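Local coordinates for periplasmic binding protein (Agrobacterium tumefaciens str. B6, PDB 5L9G) that serves as a periplasmic binding protein that captures the opine mannopine, probably for delivery to an ABC transporter, at residues L40-A45 with I50-D55; K138-F143 with I163-L168; L168-P173 with I191-E196. One frame throughout, in Å; residues are numbered along the deposited sequence.

Contact 1 (L40-A45 with I50-D55). With EDO (1,2-ethanediol), chain E.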
ATOM      1  N   LEU A  40      16.717  -0.880   5.219  1.00 41.14           N
ATOM      2  CA  LEU A  40      16.978   0.503   4.808  1.00 40.60           C
ATOM      3  C   LEU A  40      17.430   1.457   5.898  1.00 46.13           C
ATOM      4  O   LEU A  40      18.519   2.023   5.792  1.00 47.19           O
ATOM      5  CB  LEU A  40      15.720   1.084   4.121  1.00 39.48           C
ATOM      6  CG  LEU A  40      15.002   0.201   3.078  1.00 40.86           C
ATOM      7  CD1 LEU A  40      13.645   0.809   2.686  1.00 40.24           C
ATOM      8  CD2 LEU A  40      15.872  -0.016   1.849  1.00 42.62           C
ATOM      9  N   TRP A  41      16.599   1.660   6.938  1.00 42.55           N
ATOM     10  CA  TRP A  41      16.850   2.675   7.965  1.00 44.24           C
ATOM     11  C   TRP A  41      18.095   2.402   8.814  1.00 48.97           C
ATOM     12  O   TRP A  41      18.985   3.247   8.829  1.00 49.77           O
ATOM     13  CB  TRP A  41      15.604   2.889   8.839  1.00 42.63           C
ATOM     14  CG  TRP A  41      14.315   3.089   8.078  1.00 42.95           C
ATOM     15  CD1 TRP A  41      14.168   3.407   6.753  1.00 45.95           C
ATOM     16  CD2 TRP A  41      12.992   3.004   8.619  1.00 41.51           C
ATOM     17  NE1 TRP A  41      12.832   3.478   6.429  1.00 44.41           N
ATOM     18  CE2 TRP A  41      12.087   3.243   7.560  1.00 44.85           C
ATOM     19  CE3 TRP A  41      12.480   2.717   9.900  1.00 41.60           C
ATOM     20  CZ2 TRP A  41      10.698   3.260   7.752  1.00 42.62           C
ATOM     21  CZ3 TRP A  41      11.105   2.707  10.081  1.00 41.46           C
ATOM     22  CH2 TRP A  41      10.231   2.969   9.015  1.00 41.68           C
ATOM     23  N   ALA A  42      18.171   1.238   9.500  1.00 43.67           N
ATOM     24  CA  ALA A  42      19.364   0.897  10.303  1.00 45.37           C
ATOM     25  C   ALA A  42      20.680   0.904   9.470  1.00 48.75           C
ATOM     26  O   ALA A  42      21.600   1.576   9.894  1.00 48.92           O
ATOM     27  CB  ALA A  42      19.178  -0.431  11.038  1.00 45.11           C
ATOM     28  N   PRO A  43      20.815   0.257   8.282  1.00 47.56           N
ATOM     29  CA  PRO A  43      22.103   0.347   7.562  1.00 50.66           C
ATOM     30  C   PRO A  43      22.420   1.732   6.992  1.00 54.85           C
ATOM     31  O   PRO A  43      23.580   2.140   7.064  1.00 56.46           O
ATOM     32  CB  PRO A  43      22.004  -0.727   6.471  1.00 52.03           C
ATOM     33  CG  PRO A  43      20.739  -1.452   6.721  1.00 53.92           C
ATOM     34  CD  PRO A  43      19.859  -0.589   7.544  1.00 48.23           C
ATOM     35  N   ALA A  44      21.405   2.463   6.459  1.00 50.66           N
ATOM     36  CA  ALA A  44      21.636   3.819   5.919  1.00 51.60           C
ATOM     37  C   ALA A  44      22.062   4.801   7.017  1.00 57.68           C
ATOM     38  O   ALA A  44      23.010   5.562   6.815  1.00 59.38           O
ATOM     39  CB  ALA A  44      20.409   4.341   5.188  1.00 51.40           C
ATOM     40  N   ALA A  45      21.390   4.765   8.189  1.00 55.20           N
ATOM     41  CA  ALA A  45      21.755   5.622   9.324  1.00 57.02           C
ATOM     42  C   ALA A  45      23.155   5.281   9.850  1.00 63.23           C
ATOM     43  O   ALA A  45      23.876   6.203  10.241  1.00 65.52           O
ATOM     44  CB  ALA A  45      20.730   5.511  10.440  1.00 56.65           C
ATOM     45  N   ILE A  50      24.340   8.692  11.708  1.00 67.64           N
ATOM     46  CA  ILE A  50      23.226   9.491  12.240  1.00 66.97           C
ATOM     47  C   ILE A  50      22.321   8.623  13.137  1.00 66.71           C
ATOM     48  O   ILE A  50      22.356   7.393  13.039  1.00 64.74           O
ATOM     49  CB  ILE A  50      22.420  10.227  11.120  1.00 70.30           C
ATOM     50  CG1 ILE A  50      21.621   9.247  10.236  1.00 68.02           C
ATOM     51  CG2 ILE A  50      23.305  11.161  10.275  1.00 74.41           C
ATOM     52  CD1 ILE A  50      20.322   9.818   9.654  1.00 78.05           C
ATOM     53  N   THR A  51      21.521   9.266  14.008  1.00 61.85           N
ATOM     54  CA  THR A  51      20.567   8.579  14.879  1.00 59.59           C
ATOM     55  C   THR A  51      19.155   8.915  14.422  1.00 61.14           C
ATOM     56  O   THR A  51      18.906  10.026  13.942  1.00 62.16           O
ATOM     57  CB  THR A  51      20.783   8.901  16.366  1.00 66.54           C
ATOM     58  OG1 THR A  51      20.639  10.315  16.573  1.00 69.64           O
ATOM     59  CG2 THR A  51      22.115   8.389  16.888  1.00 67.21           C
ATOM     60  N   TYR A  52      18.238   7.956  14.569  1.00 54.26           N
ATOM     61  CA  TYR A  52      16.850   8.120  14.158  1.00 52.51           C
ATOM     62  C   TYR A  52      15.878   7.455  15.145  1.00 55.57           C
ATOM     63  O   TYR A  52      16.238   6.508  15.863  1.00 54.93           O
ATOM     64  CB  TYR A  52      16.627   7.622  12.690  1.00 51.94           C
ATOM     65  CG  TYR A  52      16.735   6.118  12.564  1.00 50.76           C
ATOM     66  CD1 TYR A  52      17.972   5.484  12.622  1.00 54.06           C
ATOM     67  CD2 TYR A  52      15.596   5.320  12.497  1.00 48.61           C
ATOM     68  CE1 TYR A  52      18.076   4.096  12.626  1.00 53.86           C
ATOM     69  CE2 TYR A  52      15.687   3.924  12.510  1.00 48.28           C
ATOM     70  CZ  TYR A  52      16.934   3.320  12.566  1.00 54.39           C
ATOM     71  OH  TYR A  52      17.080   1.964  12.529  1.00 50.54           O
ATOM     72  N   THR A  53      14.648   7.973  15.172  1.00 51.88           N
ATOM     73  CA  THR A  53      13.535   7.495  15.987  1.00 50.57           C
ATOM     74  C   THR A  53      12.419   7.057  15.033  1.00 50.75           C
ATOM     75  O   THR A  53      12.183   7.722  14.019  1.00 51.39           O
ATOM     76  CB  THR A  53      13.096   8.611  16.967  1.00 60.72           C
ATOM     77  OG1 THR A  53      13.951   8.588  18.110  1.00 61.69           O
ATOM     78  CG2 THR A  53      11.631   8.486  17.427  1.00 58.32           C
ATOM     79  N   GLN A  54      11.748   5.943  15.350  1.00 45.03           N
ATOM     80  CA  GLN A  54      10.615   5.452  14.561  1.00 43.43           C
ATOM     81  C   GLN A  54       9.279   5.881  15.179  1.00 48.65           C
ATOM     82  O   GLN A  54       9.160   6.019  16.403  1.00 49.69           O
ATOM     83  CB  GLN A  54      10.617   3.916  14.516  1.00 43.53           C
ATOM     84  CG  GLN A  54      11.736   3.271  13.734  1.00 47.56           C
ATOM     85  CD  GLN A  54      11.537   1.778  13.731  1.00 55.67           C
ATOM     86  OE1 GLN A  54      10.505   1.256  13.288  1.00 43.71           O
ATOM     87  NE2 GLN A  54      12.500   1.057  14.279  1.00 55.74           N
ATOM     88  N   ASP A  55       8.258   6.018  14.332  1.00 45.53           N
ATOM     89  CA  ASP A  55       6.877   6.229  14.736  1.00 44.06           C
ATOM     90  C   ASP A  55       5.998   5.447  13.746  1.00 45.24           C
ATOM     91  O   ASP A  55       6.517   4.917  12.755  1.00 43.78           O
ATOM     92  CB  ASP A  55       6.492   7.707  14.823  1.00 46.98           C
ATOM     93  CG  ASP A  55       5.311   7.991  15.747  1.00 51.15           C
ATOM     94  OD1 ASP A  55       4.739   7.025  16.295  1.00 49.00           O
ATOM     95  OD2 ASP A  55       4.982   9.188  15.948  1.00 56.51           O
TER
HETATM   96  C1  EDO E 403      20.433   1.200  14.059  1.00 60.64           C
HETATM   97  O1  EDO E 403      19.061   1.363  14.410  1.00 61.77           O
HETATM   98  C2  EDO E 403      20.970   2.525  13.455  1.00 57.64           C
HETATM   99  O2  EDO E 403      21.875   2.257  12.403  1.00 54.27           O
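Tyr52 points from its strand toward the helix, where its ring meets Trp41, Ala42 and Ala45. Its CG lies between the backbone N and the carbonyl carbon (chi1 70°), a torsion that lifts the ring off the strand. The two sides of the ring outline meet the Ala45 methyl and the Trp41 CB methylene obliquely: Tyr52 CD1 lies 3.5 Å from Ala45 CB, and Tyr52 CE2 is 3.8 Å from Trp41 CB. Tyr52 OH ends near Ala42 N, 3.3 Å away, but the angle is too poor for a hydrogen bond; instead the hydroxyl bonds to Asp37. It also accepts from a 1,2-ethanediol, probably from the crystallisation liquor, O1 to Tyr52 OH being 2.8 Å, while O2 of that molecule donates to Ala42 O. Gln54 meets the indole of Trp41 at its edge, with OE1 3.6 Å from Trp41 CZ3 and the amide plane turned 75° from the ring; the same OE1 bonds to Gln33. At the other end, a nearly straight bond of 2.9 Å from Ile50 N to Ala45 O ties the chain back to the helix. The strand runs almost antiparallel to the helix axis (169°), as expected where helix 30-48 is the crossover between parallel strands 23-27 and 52-56 of a beta-alpha-beta unit. Trp41 and Tyr52 rest on Ile25 of strand 23-27, while helix 263-273 packs against Trp41, Ala45 and Ile50.

Contact 2 (K138-F143 with I163-L168)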
ATOM      1  N   LYS A 138     -11.583 -16.211  -6.680  1.00 37.95           N
ATOM      2  CA  LYS A 138     -10.367 -15.966  -7.462  1.00 38.47           C
ATOM      3  C   LYS A 138     -10.435 -14.691  -8.322  1.00 40.07           C
ATOM      4  O   LYS A 138      -9.625 -14.527  -9.233  1.00 38.96           O
ATOM      5  CB  LYS A 138     -10.033 -17.213  -8.298  1.00 43.53           C
ATOM      6  CG  LYS A 138      -9.618 -18.416  -7.431  1.00 61.06           C
ATOM      7  CD  LYS A 138      -9.515 -19.698  -8.223  1.00 74.43           C
ATOM      8  CE  LYS A 138      -9.191 -20.888  -7.346  1.00 87.14           C
ATOM      9  NZ  LYS A 138      -7.753 -20.943  -6.975  1.00 99.64           N
ATOM     10  N   SER A 139     -11.415 -13.808  -8.043  1.00 35.03           N
ATOM     11  CA  SER A 139     -11.677 -12.561  -8.783  1.00 33.60           C
ATOM     12  C   SER A 139     -12.501 -11.643  -7.898  1.00 35.28           C
ATOM     13  O   SER A 139     -13.068 -12.104  -6.900  1.00 33.46           O
ATOM     14  CB  SER A 139     -12.476 -12.857 -10.063  1.00 35.17           C
ATOM     15  OG  SER A 139     -13.854 -13.104  -9.795  1.00 34.99           O
ATOM     16  N   MET A 140     -12.593 -10.339  -8.255  1.00 32.73           N
ATOM     17  CA  MET A 140     -13.421  -9.413  -7.465  1.00 33.89           C
ATOM     18  C   MET A 140     -14.908  -9.748  -7.586  1.00 36.44           C
ATOM     19  O   MET A 140     -15.639  -9.581  -6.609  1.00 35.33           O
ATOM     20  CB  MET A 140     -13.201  -7.960  -7.874  1.00 36.23           C
ATOM     21  CG  MET A 140     -11.971  -7.371  -7.300  1.00 38.52           C
ATOM     22  SD  MET A 140     -11.813  -7.569  -5.499  1.00 39.32           S
ATOM     23  CE  MET A 140     -10.122  -7.115  -5.358  1.00 35.78           C
ATOM     24  N   ALA A 141     -15.350 -10.236  -8.761  1.00 35.52           N
ATOM     25  CA  ALA A 141     -16.746 -10.666  -8.935  1.00 36.81           C
ATOM     26  C   ALA A 141     -17.036 -11.749  -7.868  1.00 39.82           C
ATOM     27  O   ALA A 141     -18.025 -11.637  -7.146  1.00 39.22           O
ATOM     28  CB  ALA A 141     -16.972 -11.217 -10.350  1.00 38.30           C
ATOM     29  N   ASP A 142     -16.113 -12.717  -7.697  1.00 35.07           N
ATOM     30  CA  ASP A 142     -16.229 -13.798  -6.702  1.00 34.71           C
ATOM     31  C   ASP A 142     -16.244 -13.237  -5.286  1.00 36.71           C
ATOM     32  O   ASP A 142     -17.059 -13.664  -4.472  1.00 36.91           O
ATOM     33  CB  ASP A 142     -15.069 -14.800  -6.827  1.00 35.16           C
ATOM     34  CG  ASP A 142     -15.087 -15.756  -7.997  1.00 39.25           C
ATOM     35  OD1 ASP A 142     -16.143 -15.857  -8.667  1.00 39.57           O
ATOM     36  OD2 ASP A 142     -14.071 -16.481  -8.188  1.00 39.30           O
ATOM     37  N   PHE A 143     -15.332 -12.285  -4.987  1.00 31.66           N
ATOM     38  CA  PHE A 143     -15.241 -11.681  -3.654  1.00 31.48           C
ATOM     39  C   PHE A 143     -16.594 -11.056  -3.265  1.00 37.11           C
ATOM     40  O   PHE A 143     -17.027 -11.192  -2.120  1.00 36.01           O
ATOM     41  CB  PHE A 143     -14.150 -10.608  -3.637  1.00 31.99           C
ATOM     42  CG  PHE A 143     -13.825 -10.119  -2.244  1.00 32.77           C
ATOM     43  CD1 PHE A 143     -14.515  -9.042  -1.684  1.00 34.86           C
ATOM     44  CD2 PHE A 143     -12.838 -10.739  -1.489  1.00 32.76           C
ATOM     45  CE1 PHE A 143     -14.222  -8.598  -0.386  1.00 36.78           C
ATOM     46  CE2 PHE A 143     -12.527 -10.279  -0.201  1.00 34.22           C
ATOM     47  CZ  PHE A 143     -13.240  -9.237   0.352  1.00 34.90           C
ATOM     48  N   ILE A 163     -12.463   1.166  -3.805  1.00 40.31           N
ATOM     49  CA  ILE A 163     -13.383   1.715  -4.818  1.00 41.15           C
ATOM     50  C   ILE A 163     -13.187   0.942  -6.134  1.00 42.62           C
ATOM     51  O   ILE A 163     -14.159   0.532  -6.767  1.00 41.89           O
ATOM     52  CB  ILE A 163     -13.171   3.248  -5.035  1.00 45.35           C
ATOM     53  CG1 ILE A 163     -13.260   4.063  -3.701  1.00 46.71           C
ATOM     54  CG2 ILE A 163     -14.102   3.812  -6.126  1.00 47.58           C
ATOM     55  CD1 ILE A 163     -14.618   4.063  -2.938  1.00 53.79           C
ATOM     56  N   GLU A 164     -11.918   0.747  -6.522  1.00 39.53           N
ATOM     57  CA  GLU A 164     -11.543   0.031  -7.746  1.00 37.50           C
ATOM     58  C   GLU A 164     -11.998  -1.419  -7.696  1.00 40.01           C
ATOM     59  O   GLU A 164     -12.405  -1.950  -8.742  1.00 38.02           O
ATOM     60  CB  GLU A 164     -10.033   0.112  -7.990  1.00 37.93           C
ATOM     61  CG  GLU A 164      -9.483   1.519  -8.177  1.00 40.19           C
ATOM     62  CD  GLU A 164      -8.914   2.142  -6.908  1.00 50.02           C
ATOM     63  OE1 GLU A 164      -7.907   2.879  -7.006  1.00 41.69           O
ATOM     64  OE2 GLU A 164      -9.482   1.914  -5.819  1.00 39.37           O
ATOM     65  N   ALA A 165     -11.949  -2.060  -6.485  1.00 36.08           N
ATOM     66  CA  ALA A 165     -12.388  -3.454  -6.282  1.00 35.05           C
ATOM     67  C   ALA A 165     -13.861  -3.580  -6.685  1.00 39.67           C
ATOM     68  O   ALA A 165     -14.215  -4.507  -7.396  1.00 38.53           O
ATOM     69  CB  ALA A 165     -12.198  -3.872  -4.821  1.00 34.73           C
ATOM     70  N   ALA A 166     -14.693  -2.609  -6.277  1.00 37.81           N
ATOM     71  CA  ALA A 166     -16.114  -2.570  -6.607  1.00 39.15           C
ATOM     72  C   ALA A 166     -16.325  -2.410  -8.118  1.00 42.19           C
ATOM     73  O   ALA A 166     -17.168  -3.119  -8.677  1.00 42.07           O
ATOM     74  CB  ALA A 166     -16.802  -1.455  -5.848  1.00 41.96           C
ATOM     75  N   ALA A 167     -15.528  -1.531  -8.783  1.00 38.75           N
ATOM     76  CA  ALA A 167     -15.594  -1.332 -10.244  1.00 40.12           C
ATOM     77  C   ALA A 167     -15.302  -2.671 -10.948  1.00 41.97           C
ATOM     78  O   ALA A 167     -16.078  -3.076 -11.806  1.00 41.33           O
ATOM     79  CB  ALA A 167     -14.596  -0.274 -10.686  1.00 41.63           C
ATOM     80  N   LEU A 168     -14.251  -3.405 -10.486  1.00 37.51           N
ATOM     81  CA  LEU A 168     -13.900  -4.730 -11.014  1.00 36.78           C
ATOM     82  C   LEU A 168     -15.024  -5.748 -10.796  1.00 40.58           C
ATOM     83  O   LEU A 168     -15.356  -6.471 -11.727  1.00 40.81           O
ATOM     84  CB  LEU A 168     -12.582  -5.244 -10.394  1.00 35.46           C
ATOM     85  CG  LEU A 168     -11.322  -4.548 -10.872  1.00 39.63           C
ATOM     86  CD1 LEU A 168     -10.168  -4.862  -9.960  1.00 39.61           C
ATOM     87  CD2 LEU A 168     -11.007  -4.912 -12.342  1.00 40.33           C
TER
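Glu164 OE1 is gripped by two hydrogen bonds, to Tyr178 OH and Trp327 NE1, and OE2 by one from Gly161 N, on the same helical turn whose Ala165, together with Leu168, receives Met140. Held at both oxygens, this buried carboxylate probably helps hold the turn, although the Glu164 side chain ends far from Met140. The contact itself is apolar. Met140 CB lies 3.8 Å from Leu168 CB, and the two side chains pass at a slant. Met140 bends at chi2 (-52°), which carries the thioether toward the preceding turn: SD comes 3.8 Å from Ala165 CB, and the CE methyl follows at 3.9 Å from the same Ala165 CB. Met140 CB also rests on the helix backbone, 3.6 Å from Ala165 O. The start of helix 140-144 is well defined: Ser139 OG, at the N-cap, accepts from Asp142 N at 3.1 Å, and Asp142 OD2 answers by taking Lys138 N at 2.9 Å through its anti lone pair. The first turn of helix 140-144 and helix 162-169, both touching Ile224 of strand 222-226, thus meet over a sheet that includes the parallel strands 153-156, 201-205 and 222-226, a layering typical of the alpha/beta lobes of periplasmic binding proteins.

Contact 3 (L168-P173 with I191-E196)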
ATOM      1  N   LEU A 168     -14.251  -3.405 -10.486  1.00 37.51           N
ATOM      2  CA  LEU A 168     -13.900  -4.730 -11.014  1.00 36.78           C
ATOM      3  C   LEU A 168     -15.024  -5.748 -10.796  1.00 40.58           C
ATOM      4  O   LEU A 168     -15.356  -6.471 -11.727  1.00 40.81           O
ATOM      5  CB  LEU A 168     -12.582  -5.244 -10.394  1.00 35.46           C
ATOM      6  CG  LEU A 168     -11.322  -4.548 -10.872  1.00 39.63           C
ATOM      7  CD1 LEU A 168     -10.168  -4.862  -9.960  1.00 39.61           C
ATOM      8  CD2 LEU A 168     -11.007  -4.912 -12.342  1.00 40.33           C
ATOM      9  N   ALA A 169     -15.631  -5.782  -9.588  1.00 37.25           N
ATOM     10  CA  ALA A 169     -16.755  -6.682  -9.267  1.00 37.92           C
ATOM     11  C   ALA A 169     -17.942  -6.487 -10.204  1.00 43.25           C
ATOM     12  O   ALA A 169     -18.646  -7.453 -10.489  1.00 43.91           O
ATOM     13  CB  ALA A 169     -17.212  -6.463  -7.844  1.00 38.49           C
ATOM     14  N   LEU A 170     -18.170  -5.230 -10.657  1.00 40.17           N
ATOM     15  CA  LEU A 170     -19.247  -4.843 -11.573  1.00 42.23           C
ATOM     16  C   LEU A 170     -19.011  -5.341 -13.019  1.00 46.65           C
ATOM     17  O   LEU A 170     -19.891  -5.197 -13.863  1.00 47.04           O
ATOM     18  CB  LEU A 170     -19.435  -3.311 -11.540  1.00 43.64           C
ATOM     19  CG  LEU A 170     -20.091  -2.722 -10.272  1.00 48.18           C
ATOM     20  CD1 LEU A 170     -19.939  -1.215 -10.243  1.00 48.40           C
ATOM     21  CD2 LEU A 170     -21.589  -3.084 -10.198  1.00 53.11           C
ATOM     22  N   GLY A 171     -17.840  -5.924 -13.273  1.00 42.82           N
ATOM     23  CA  GLY A 171     -17.480  -6.484 -14.572  1.00 42.68           C
ATOM     24  C   GLY A 171     -16.578  -5.610 -15.417  1.00 48.41           C
ATOM     25  O   GLY A 171     -16.331  -5.932 -16.580  1.00 47.90           O
ATOM     26  N   THR A 172     -16.069  -4.499 -14.848  1.00 45.93           N
ATOM     27  CA  THR A 172     -15.192  -3.588 -15.580  1.00 45.08           C
ATOM     28  C   THR A 172     -13.879  -4.307 -15.899  1.00 44.48           C
ATOM     29  O   THR A 172     -13.246  -4.801 -14.980  1.00 41.87           O
ATOM     30  CB  THR A 172     -14.923  -2.311 -14.752  1.00 47.90           C
ATOM     31  OG1 THR A 172     -16.170  -1.731 -14.371  1.00 46.45           O
ATOM     32  CG2 THR A 172     -14.091  -1.289 -15.512  1.00 45.09           C
ATOM     33  N   PRO A 173     -13.425  -4.341 -17.173  1.00 41.50           N
ATOM     34  CA  PRO A 173     -12.116  -4.968 -17.456  1.00 40.34           C
ATOM     35  C   PRO A 173     -10.993  -4.226 -16.700  1.00 43.14           C
ATOM     36  O   PRO A 173     -11.099  -3.010 -16.478  1.00 42.10           O
ATOM     37  CB  PRO A 173     -11.976  -4.837 -18.980  1.00 43.28           C
ATOM     38  CG  PRO A 173     -13.367  -4.555 -19.483  1.00 48.66           C
ATOM     39  CD  PRO A 173     -14.037  -3.786 -18.398  1.00 44.25           C
ATOM     40  N   ILE A 191     -19.780   2.764  -5.463  1.00 50.27           N
ATOM     41  CA  ILE A 191     -20.197   2.980  -4.072  1.00 50.88           C
ATOM     42  C   ILE A 191     -21.454   2.152  -3.756  1.00 53.49           C
ATOM     43  O   ILE A 191     -21.525   1.557  -2.676  1.00 51.50           O
ATOM     44  CB  ILE A 191     -20.318   4.503  -3.769  1.00 56.09           C
ATOM     45  CG1 ILE A 191     -18.913   5.121  -3.556  1.00 55.57           C
ATOM     46  CG2 ILE A 191     -21.271   4.832  -2.594  1.00 58.41           C
ATOM     47  CD1 ILE A 191     -18.129   4.691  -2.272  1.00 58.60           C
ATOM     48  N   ALA A 192     -22.395   2.047  -4.733  1.00 51.31           N
ATOM     49  CA  ALA A 192     -23.611   1.238  -4.592  1.00 51.45           C
ATOM     50  C   ALA A 192     -23.253  -0.250  -4.413  1.00 51.92           C
ATOM     51  O   ALA A 192     -23.876  -0.944  -3.605  1.00 51.85           O
ATOM     52  CB  ALA A 192     -24.516   1.426  -5.799  1.00 53.68           C
ATOM     53  N   LYS A 193     -22.233  -0.722  -5.150  1.00 46.28           N
ATOM     54  CA  LYS A 193     -21.737  -2.102  -5.076  1.00 44.38           C
ATOM     55  C   LYS A 193     -21.120  -2.384  -3.702  1.00 45.34           C
ATOM     56  O   LYS A 193     -21.358  -3.452  -3.138  1.00 45.11           O
ATOM     57  CB  LYS A 193     -20.738  -2.383  -6.221  1.00 46.01           C
ATOM     58  CG  LYS A 193     -20.312  -3.840  -6.365  1.00 47.46           C
ATOM     59  CD  LYS A 193     -21.472  -4.751  -6.744  1.00 52.11           C
ATOM     60  CE  LYS A 193     -21.047  -6.177  -6.979  1.00 62.68           C
ATOM     61  NZ  LYS A 193     -22.204  -7.025  -7.383  1.00 71.03           N
ATOM     62  N   LEU A 194     -20.343  -1.427  -3.165  1.00 42.01           N
ATOM     63  CA  LEU A 194     -19.730  -1.554  -1.840  1.00 41.19           C
ATOM     64  C   LEU A 194     -20.817  -1.562  -0.756  1.00 48.05           C
ATOM     65  O   LEU A 194     -20.714  -2.321   0.213  1.00 48.28           O
ATOM     66  CB  LEU A 194     -18.716  -0.428  -1.583  1.00 41.33           C
ATOM     67  CG  LEU A 194     -17.359  -0.510  -2.301  1.00 43.86           C
ATOM     68  CD1 LEU A 194     -16.656   0.848  -2.305  1.00 43.86           C
ATOM     69  CD2 LEU A 194     -16.454  -1.576  -1.689  1.00 43.53           C
ATOM     70  N   THR A 195     -21.872  -0.733  -0.935  1.00 48.57           N
ATOM     71  CA  THR A 195     -23.025  -0.656  -0.037  1.00 49.65           C
ATOM     72  C   THR A 195     -23.739  -2.009   0.017  1.00 51.11           C
ATOM     73  O   THR A 195     -24.088  -2.470   1.098  1.00 51.18           O
ATOM     74  CB  THR A 195     -23.941   0.520  -0.449  1.00 57.77           C
ATOM     75  OG1 THR A 195     -23.185   1.730  -0.393  1.00 59.34           O
ATOM     76  CG2 THR A 195     -25.182   0.650   0.431  1.00 58.85           C
ATOM     77  N   GLU A 196     -23.917  -2.650  -1.146  1.00 48.71           N
ATOM     78  CA  GLU A 196     -24.546  -3.966  -1.292  1.00 48.82           C
ATOM     79  C   GLU A 196     -23.743  -5.036  -0.508  1.00 50.08           C
ATOM     80  O   GLU A 196     -24.337  -5.911   0.132  1.00 49.49           O
ATOM     81  CB  GLU A 196     -24.598  -4.328  -2.785  1.00 50.35           C
ATOM     82  CG  GLU A 196     -25.362  -5.589  -3.140  1.00 64.06           C
ATOM     83  CD  GLU A 196     -25.147  -5.989  -4.588  1.00 90.63           C
ATOM     84  OE1 GLU A 196     -25.780  -5.368  -5.473  1.00 90.52           O
ATOM     85  OE2 GLU A 196     -24.296  -6.872  -4.844  1.00 83.27           O
TER
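Ala169 and Leu170 both lie against the aliphatic chain of Lys193, at similar distances but in different surroundings: the alanine side is packed among other apolar groups, the leucine side faces solvent. Lys193 leaves its helix with CG opposite the backbone N (chi1 -172°) and then turns at chi2 (64°), so that the methylenes run along the neighbouring segment instead of standing straight out. On the inner side Lys193 CE passes 3.9 Å from Ala169 CB. Phe144 of helix 140-144 touches both Ala169 and Lys193, and Ala166 lies against the lysine too, so this side is backed by apolar groups. The outer side is more exposed, though its contact is just as close: the chain of Leu170 slides past Lys193 in the opposite direction, with Leu170 CD2 3.8 Å from Lys193 CD, and Leu170 also touches Phe180. The ammonium group continues beyond the alanine to a long salt bridge within its own helix, Lys193 NZ to Glu196 OE2 at 3.3 Å, approached from the syn side and somewhat out of the carboxylate plane. Thus the lysine pairs its charge at the surface while its methylenes do the packing. The backbones stay well apart, with 7.5 Å between the CA atoms of Leu170 and Lys193. Just after Leu170 the chain turns: Gly171 has a positive phi of 101°, and Gly171 N bonds back to Leu168 O at 3.0 Å. With two bonds returning into the last turn, this is a Schellman motif, the classic C-terminal cap of an alpha-helix, here set beside helix 184-197.

Contacts 2 and 3 are neighbours, their centres about 7 Å apart; they share Leu168 and helix 162-169, which packs against both helix 140-144 and helix 184-197. Contact 1 lies on the opposite side of the chain's centre, with its centre about 38 Å from that of contact 2 and about 42 Å from that of contact 3. The chemistry follows burial here. Contact 2 is wholly buried and joins hydrocarbon and sulfur; contact 3, at the surface, uses a lysine's methylenes while its charge pairs alongside. Contact 1, partly buried, mixes aromatic packing with a backbone bond, and is the one that joins a helix to a strand.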